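Local coordinates for colicin B (Escherichia coli, PDB 1RH1), which kills Escherichia coli and close relatives by forming a channel that depolarizes the cytoplasmic membrane and dissipates cellular energy, at residues A[372-376]-A[499-503]; A[444-448]-A[492-496]; A[343-347]-A[504-509]. One frame throughout, in Å; residues are numbered along the deposited sequence.

How the contacts relate
All three contacts lie in the helical pore-forming domain, on one side of the chain's centre. Contact 2 is the fully buried one: around Phe496, close to the end of helix 479-495, it is almost wholly apolar. Contacts 1 and 3 are partly buried and share the C-terminal helix 500-510, which meets helix 366-376 in the first and helix 342-357 in the second. Both combine an apolar inner side with lysine chemistry farther out, but contact 1 uses a salt-bridge network and contact 3 a lysine-to-carbonyl hydrogen bond. Ile373 CG2 packs 3.5 Å from Met444 CE, joining contacts 1 and 2; Phe501 CD1, 3.8 Å from Leu347 CD1, joins 1 and 3.

Contact 1 (A[372-376]-A[499-503]); sequences SINKL and DKFVD
Val502, Lys375 and Asp499 have the most surface covered where the last turn of helix 366-376 meets the start of the C-terminal helix 500-510. Ser372 pairs with Asp499 (CA to CA 6.2 Å) and Leu376 with Val502 (6.5 Å), a close approach of the two backbones. Val502, chi1 t, points toward helix 366-376; its CG1 packs on Leu376 CB at 3.7 Å, the apolar part of the contact, and comes 3.5 Å from Ser372 O. Lys375 (chi1 t, chi2 t, chi3 m, chi4 t) reaches across so that its NZ lies 2.9 Å from both OD1 and OD2 of Asp499 and 3.1 Å from Asp503 OD1. The result is a salt-bridge network in which one ammonium group joins carboxylates one helical turn apart. Asp499, chi1 t, also accepts a hydrogen bond at OD1 from Ser372 OG, 2.7 Å away, so its carboxylate ties Ser372 and Lys375 of that last turn to the beginning of the C-terminal helix. Around this network and small aliphatic patch, Ser372 and Ile373 rest on Ala495 of helix 479-495, while Phe501 packs against helix 342-357 through Leu347, Glu350, Ile351 and Asn354.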
# COMPACT_ATOMS: atom_id res chain seq x y z
N SER A 372 -16.54 20.63 29.82
CA SER A 372 -16.19 21.82 29.07
C SER A 372 -17.40 22.63 28.73
O SER A 372 -17.42 23.80 29.09
CB SER A 372 -15.51 21.51 27.77
OG SER A 372 -14.14 21.34 28.03
N ILE A 373 -18.44 22.05 28.12
CA ILE A 373 -19.55 22.92 27.76
C ILE A 373 -20.28 23.40 29.01
O ILE A 373 -20.89 24.45 28.93
CB ILE A 373 -20.57 22.23 26.77
CG1 ILE A 373 -21.43 21.27 27.46
CG2 ILE A 373 -19.87 21.45 25.70
CD1 ILE A 373 -22.80 21.95 27.43
N ASN A 374 -20.20 22.71 30.17
CA ASN A 374 -20.80 23.21 31.40
C ASN A 374 -20.11 24.46 31.91
O ASN A 374 -20.71 25.28 32.63
CB ASN A 374 -20.71 22.21 32.53
CG ASN A 374 -21.68 21.06 32.47
OD1 ASN A 374 -21.36 19.99 33.00
ND2 ASN A 374 -22.86 21.18 31.87
N LYS A 375 -18.82 24.55 31.55
CA LYS A 375 -17.95 25.67 31.87
C LYS A 375 -18.33 26.87 31.00
O LYS A 375 -18.29 28.02 31.45
CB LYS A 375 -16.51 25.22 31.60
CG LYS A 375 -15.42 26.26 31.75
CD LYS A 375 -14.09 25.82 31.12
CE LYS A 375 -13.45 24.55 31.67
NZ LYS A 375 -12.01 24.53 31.42
N LEU A 376 -18.71 26.60 29.75
CA LEU A 376 -19.06 27.65 28.81
C LEU A 376 -20.39 28.26 29.17
O LEU A 376 -20.52 29.47 29.31
CB LEU A 376 -19.13 27.06 27.42
CG LEU A 376 -19.70 27.93 26.35
CD1 LEU A 376 -18.88 29.19 26.17
CD2 LEU A 376 -19.75 27.11 25.09
N ASP A 499 -10.10 21.41 25.38
CA ASP A 499 -10.65 22.35 26.34
C ASP A 499 -10.07 23.73 26.06
O ASP A 499 -10.66 24.72 26.50
CB ASP A 499 -10.33 21.91 27.77
CG ASP A 499 -10.90 22.80 28.87
OD1 ASP A 499 -12.11 22.81 29.09
OD2 ASP A 499 -10.12 23.50 29.52
N LYS A 500 -8.92 23.83 25.35
CA LYS A 500 -8.34 25.11 24.95
C LYS A 500 -9.44 25.97 24.35
O LYS A 500 -9.79 27.02 24.88
CB LYS A 500 -7.26 25.01 23.85
CG LYS A 500 -5.96 24.24 24.11
CD LYS A 500 -5.30 24.57 25.45
CE LYS A 500 -4.08 23.68 25.71
NZ LYS A 500 -3.52 23.92 27.03
N PHE A 501 -10.09 25.41 23.32
CA PHE A 501 -11.15 26.05 22.56
C PHE A 501 -12.27 26.61 23.41
O PHE A 501 -12.78 27.69 23.09
CB PHE A 501 -11.69 25.04 21.56
CG PHE A 501 -10.65 24.49 20.60
CD1 PHE A 501 -9.53 25.26 20.23
CD2 PHE A 501 -10.82 23.22 20.06
CE1 PHE A 501 -8.61 24.73 19.32
CE2 PHE A 501 -9.88 22.71 19.16
CZ PHE A 501 -8.78 23.46 18.79
N VAL A 502 -12.66 25.96 24.51
CA VAL A 502 -13.72 26.52 25.32
C VAL A 502 -13.16 27.49 26.36
O VAL A 502 -13.91 28.28 26.94
CB VAL A 502 -14.50 25.35 25.95
CG1 VAL A 502 -15.66 25.79 26.84
CG2 VAL A 502 -15.15 24.61 24.80
N ASP A 503 -11.85 27.49 26.65
CA ASP A 503 -11.30 28.56 27.45
C ASP A 503 -11.13 29.82 26.61
O ASP A 503 -11.43 30.88 27.15
CB ASP A 503 -9.96 28.12 28.04
CG ASP A 503 -10.10 27.25 29.29
OD1 ASP A 503 -11.21 27.06 29.80
OD2 ASP A 503 -9.07 26.75 29.77

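Contact 2 (A[444-448]-A[492-496]); sequences MLEVE and AIGAF
Within the helical bundle of the colicin pore-forming domain, Phe496 is the bump that bridges helix 441-452 and the C-terminal end of helix 479-495. The backbones stay well apart, their nearest CA atoms being those of Met444 and Ala492 at 8.2 Å, and large side chains span the gap. Residues 444-448 are helical; Phe496 has phi/psi of -86/-5°, and its m rotamer (chi1 -79°, chi2 110°) directs the ring into a hollow lined by Met444, Val447 and Glu448. Val447, chi1 t, covers one face of the ring with CG1, and its CB is 3.7 Å from Phe496 CZ. Met444 folds in with chi1 and chi2 both m and chi3 near -103°. Its SD stands 4.8 Å from the ring centroid, 65° off the normal, an oblique Met-aromatic contact, and its CE lies 3.5 Å from Phe496 CE1. That methyl fits against two alanines, 4.2 Å from Ala495 CB and 4.5 Å from Ala492 CB. The pocket continues into Phe464 of helix 457-472, which touches Val447 and Ala492, and into Ile363, which touches Phe496. Helices 457-472 and 479-495 overlap two successive predicted transmembrane segments, consistent with the hydrophobic hairpin of pore-forming colicins, packed here inside the bundle. At the ring edge, near its plane, Glu448 (chi1 m, chi2 m) places OE1 3.4 Å from Phe496 CE2.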
# COMPACT_ATOMS: atom_id res chain seq x y z
N MET A 444 -24.71 15.89 23.46
CA MET A 444 -23.34 15.40 23.52
C MET A 444 -23.27 13.89 23.62
O MET A 444 -22.38 13.24 23.10
CB MET A 444 -22.64 16.06 24.70
CG MET A 444 -22.69 17.60 24.57
SD MET A 444 -22.17 18.29 22.99
CE MET A 444 -20.58 18.84 23.48
N LEU A 445 -24.32 13.32 24.19
CA LEU A 445 -24.44 11.89 24.38
C LEU A 445 -24.76 11.14 23.09
O LEU A 445 -24.30 10.02 22.88
CB LEU A 445 -25.52 11.69 25.44
CG LEU A 445 -25.71 10.42 26.26
CD1 LEU A 445 -24.40 9.96 26.89
CD2 LEU A 445 -26.78 10.71 27.32
N GLU A 446 -25.53 11.73 22.21
CA GLU A 446 -25.86 11.16 20.92
C GLU A 446 -24.61 11.07 20.07
O GLU A 446 -24.47 10.11 19.31
CB GLU A 446 -26.91 12.06 20.25
CG GLU A 446 -27.39 11.76 18.83
CD GLU A 446 -28.18 10.49 18.60
OE1 GLU A 446 -28.04 9.92 17.51
OE2 GLU A 446 -28.94 10.07 19.48
N VAL A 447 -23.67 12.03 20.23
CA VAL A 447 -22.45 12.06 19.42
C VAL A 447 -21.56 10.91 19.85
O VAL A 447 -21.01 10.19 19.01
CB VAL A 447 -21.70 13.40 19.58
CG1 VAL A 447 -20.62 13.46 18.52
CG2 VAL A 447 -22.61 14.60 19.40
N GLU A 448 -21.45 10.72 21.18
CA GLU A 448 -20.71 9.60 21.72
C GLU A 448 -21.33 8.28 21.28
O GLU A 448 -20.59 7.39 20.85
CB GLU A 448 -20.67 9.69 23.23
CG GLU A 448 -19.85 10.92 23.67
CD GLU A 448 -18.31 10.92 23.57
OE1 GLU A 448 -17.71 11.88 24.04
OE2 GLU A 448 -17.70 9.97 23.06
N ALA A 492 -19.24 23.83 21.41
CA ALA A 492 -19.65 22.44 21.31
C ALA A 492 -18.69 21.64 20.44
O ALA A 492 -18.18 20.63 20.90
CB ALA A 492 -21.04 22.32 20.72
N ILE A 493 -18.38 22.00 19.20
CA ILE A 493 -17.37 21.28 18.44
C ILE A 493 -16.03 21.32 19.17
O ILE A 493 -15.23 20.38 19.13
CB ILE A 493 -17.25 21.93 17.11
CG1 ILE A 493 -18.56 21.78 16.41
CG2 ILE A 493 -16.14 21.30 16.30
CD1 ILE A 493 -18.62 22.78 15.26
N GLY A 494 -15.80 22.43 19.88
CA GLY A 494 -14.57 22.63 20.64
C GLY A 494 -14.32 21.54 21.68
O GLY A 494 -13.27 20.89 21.66
N ALA A 495 -15.35 21.35 22.52
CA ALA A 495 -15.36 20.38 23.61
C ALA A 495 -15.02 18.93 23.26
O ALA A 495 -14.56 18.21 24.13
CB ALA A 495 -16.73 20.40 24.26
N PHE A 496 -15.24 18.48 22.03
CA PHE A 496 -14.89 17.14 21.59
C PHE A 496 -13.45 17.08 21.12
O PHE A 496 -12.95 16.00 20.77
CB PHE A 496 -15.80 16.67 20.42
CG PHE A 496 -17.17 16.18 20.91
CD1 PHE A 496 -18.31 16.93 20.64
CD2 PHE A 496 -17.26 15.01 21.67
CE1 PHE A 496 -19.54 16.51 21.15
CE2 PHE A 496 -18.49 14.59 22.17
CZ PHE A 496 -19.63 15.34 21.91

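Contact 3 (A[343-347]-A[504-509]); sequences KYKAL and ELNHKI
Helices 342-357 and 500-510 pack antiparallel in the bundle of the pore-forming domain. The axes of their segments approach to 10.9 Å, with 159° between their directions. The closest CA pairs are Tyr344 with Ile509 (6.7 Å) and Leu347 with Glu504 (7.6 Å). A wider pi-type turn at 505-509 runs alongside 343-347, Leu505 near Leu347 and Ile509 near Tyr344. Lys343 leads at the exposed margin: chi1 -135° and chi2 149°, both off rotamer, with chi3 p and chi4 m, bend its side chain over Lys508, CE 3.7 Å from Lys508 CB. Tyr344, chi1 t, leaves the helix sideways at CB, and its CD1 is 4.0 Å from Ile509 CD1, while the ring edge faces Leu505; its OH continues past this interface to hydrogen-bond to Gly486 O. One turn on, Leu347 (chi1 t, chi2 p) points toward the C-terminal helix and fits among Glu504, Leu505 and Ile509, with CD2 3.4 Å from Leu505 CD1 and 4.0 Å from Ile509 CD1, and CD1 4.1 Å from Glu504 CB. The seam is thus apolar inside and polar at its edge, where Lys343 NZ donates a 2.9 Å hydrogen bond to Lys508 O.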
# COMPACT_ATOMS: atom_id res chain seq x y z
N LYS A 343 -10.74 37.67 16.75
CA LYS A 343 -10.24 36.73 17.74
C LYS A 343 -11.13 35.46 17.69
O LYS A 343 -10.69 34.33 17.95
CB LYS A 343 -10.28 37.42 19.09
CG LYS A 343 -9.01 37.21 19.90
CD LYS A 343 -8.65 38.38 20.84
CE LYS A 343 -9.60 38.61 22.03
NZ LYS A 343 -10.94 39.06 21.69
N TYR A 344 -12.40 35.68 17.29
CA TYR A 344 -13.33 34.61 17.03
C TYR A 344 -12.86 33.96 15.73
O TYR A 344 -12.69 32.76 15.77
CB TYR A 344 -14.75 35.12 16.85
CG TYR A 344 -15.70 33.95 16.59
CD1 TYR A 344 -16.12 33.17 17.67
CD2 TYR A 344 -16.08 33.61 15.29
CE1 TYR A 344 -16.92 32.05 17.44
CE2 TYR A 344 -16.87 32.49 15.06
CZ TYR A 344 -17.28 31.72 16.14
OH TYR A 344 -18.06 30.60 15.93
N LYS A 345 -12.65 34.66 14.61
CA LYS A 345 -12.15 34.06 13.37
C LYS A 345 -10.94 33.12 13.49
O LYS A 345 -10.85 32.07 12.85
CB LYS A 345 -11.74 35.13 12.35
CG LYS A 345 -12.82 35.93 11.70
CD LYS A 345 -12.23 36.58 10.47
CE LYS A 345 -13.33 37.28 9.66
NZ LYS A 345 -13.88 38.42 10.37
N ALA A 346 -10.00 33.53 14.35
CA ALA A 346 -8.75 32.82 14.61
C ALA A 346 -8.91 31.48 15.29
O ALA A 346 -8.16 30.53 15.01
CB ALA A 346 -7.86 33.65 15.48
N LEU A 347 -9.89 31.46 16.22
CA LEU A 347 -10.31 30.23 16.88
C LEU A 347 -10.89 29.30 15.82
O LEU A 347 -10.39 28.19 15.70
CB LEU A 347 -11.36 30.53 17.94
CG LEU A 347 -12.03 29.37 18.65
CD1 LEU A 347 -11.09 28.66 19.59
CD2 LEU A 347 -13.16 29.94 19.46
N GLU A 504 -10.73 29.79 25.31
CA GLU A 504 -10.59 30.97 24.46
C GLU A 504 -11.88 31.76 24.32
O GLU A 504 -11.87 32.98 24.30
CB GLU A 504 -10.18 30.63 23.03
CG GLU A 504 -8.70 30.73 22.65
CD GLU A 504 -7.76 29.55 22.98
OE1 GLU A 504 -7.23 29.51 24.11
OE2 GLU A 504 -7.53 28.70 22.11
N LEU A 505 -13.00 31.05 24.24
CA LEU A 505 -14.33 31.60 24.14
C LEU A 505 -14.70 32.42 25.36
O LEU A 505 -14.91 33.63 25.25
CB LEU A 505 -15.32 30.45 23.97
CG LEU A 505 -16.04 30.17 22.65
CD1 LEU A 505 -15.55 31.06 21.56
CD2 LEU A 505 -15.81 28.72 22.28
N ASN A 506 -14.77 31.79 26.54
CA ASN A 506 -15.09 32.48 27.78
C ASN A 506 -14.16 33.63 28.14
O ASN A 506 -14.61 34.75 28.36
CB ASN A 506 -15.08 31.50 28.96
CG ASN A 506 -16.38 30.76 29.19
OD1 ASN A 506 -17.39 30.95 28.51
ND2 ASN A 506 -16.37 29.88 30.20
N HIS A 507 -12.85 33.39 28.16
CA HIS A 507 -11.90 34.37 28.65
C HIS A 507 -11.53 35.48 27.68
O HIS A 507 -11.28 36.61 28.11
CB HIS A 507 -10.62 33.61 29.15
CG HIS A 507 -10.73 32.84 30.50
ND1 HIS A 507 -11.45 33.12 31.60
CD2 HIS A 507 -10.00 31.70 30.79
CE1 HIS A 507 -11.18 32.20 32.50
NE2 HIS A 507 -10.31 31.34 32.01
N LYS A 508 -11.52 35.23 26.37
CA LYS A 508 -11.19 36.30 25.45
C LYS A 508 -12.33 36.78 24.56
O LYS A 508 -12.26 37.91 24.06
CB LYS A 508 -10.06 35.88 24.55
CG LYS A 508 -8.78 35.55 25.28
CD LYS A 508 -7.66 35.27 24.25
CE LYS A 508 -7.96 34.18 23.20
NZ LYS A 508 -6.83 33.98 22.31
N ILE A 509 -13.40 36.00 24.36
CA ILE A 509 -14.43 36.35 23.38
C ILE A 509 -15.76 36.85 23.92
O ILE A 509 -16.27 37.83 23.39
CB ILE A 509 -14.69 35.12 22.43
CG1 ILE A 509 -13.38 34.67 21.76
CG2 ILE A 509 -15.72 35.50 21.37
CD1 ILE A 509 -13.47 33.74 20.55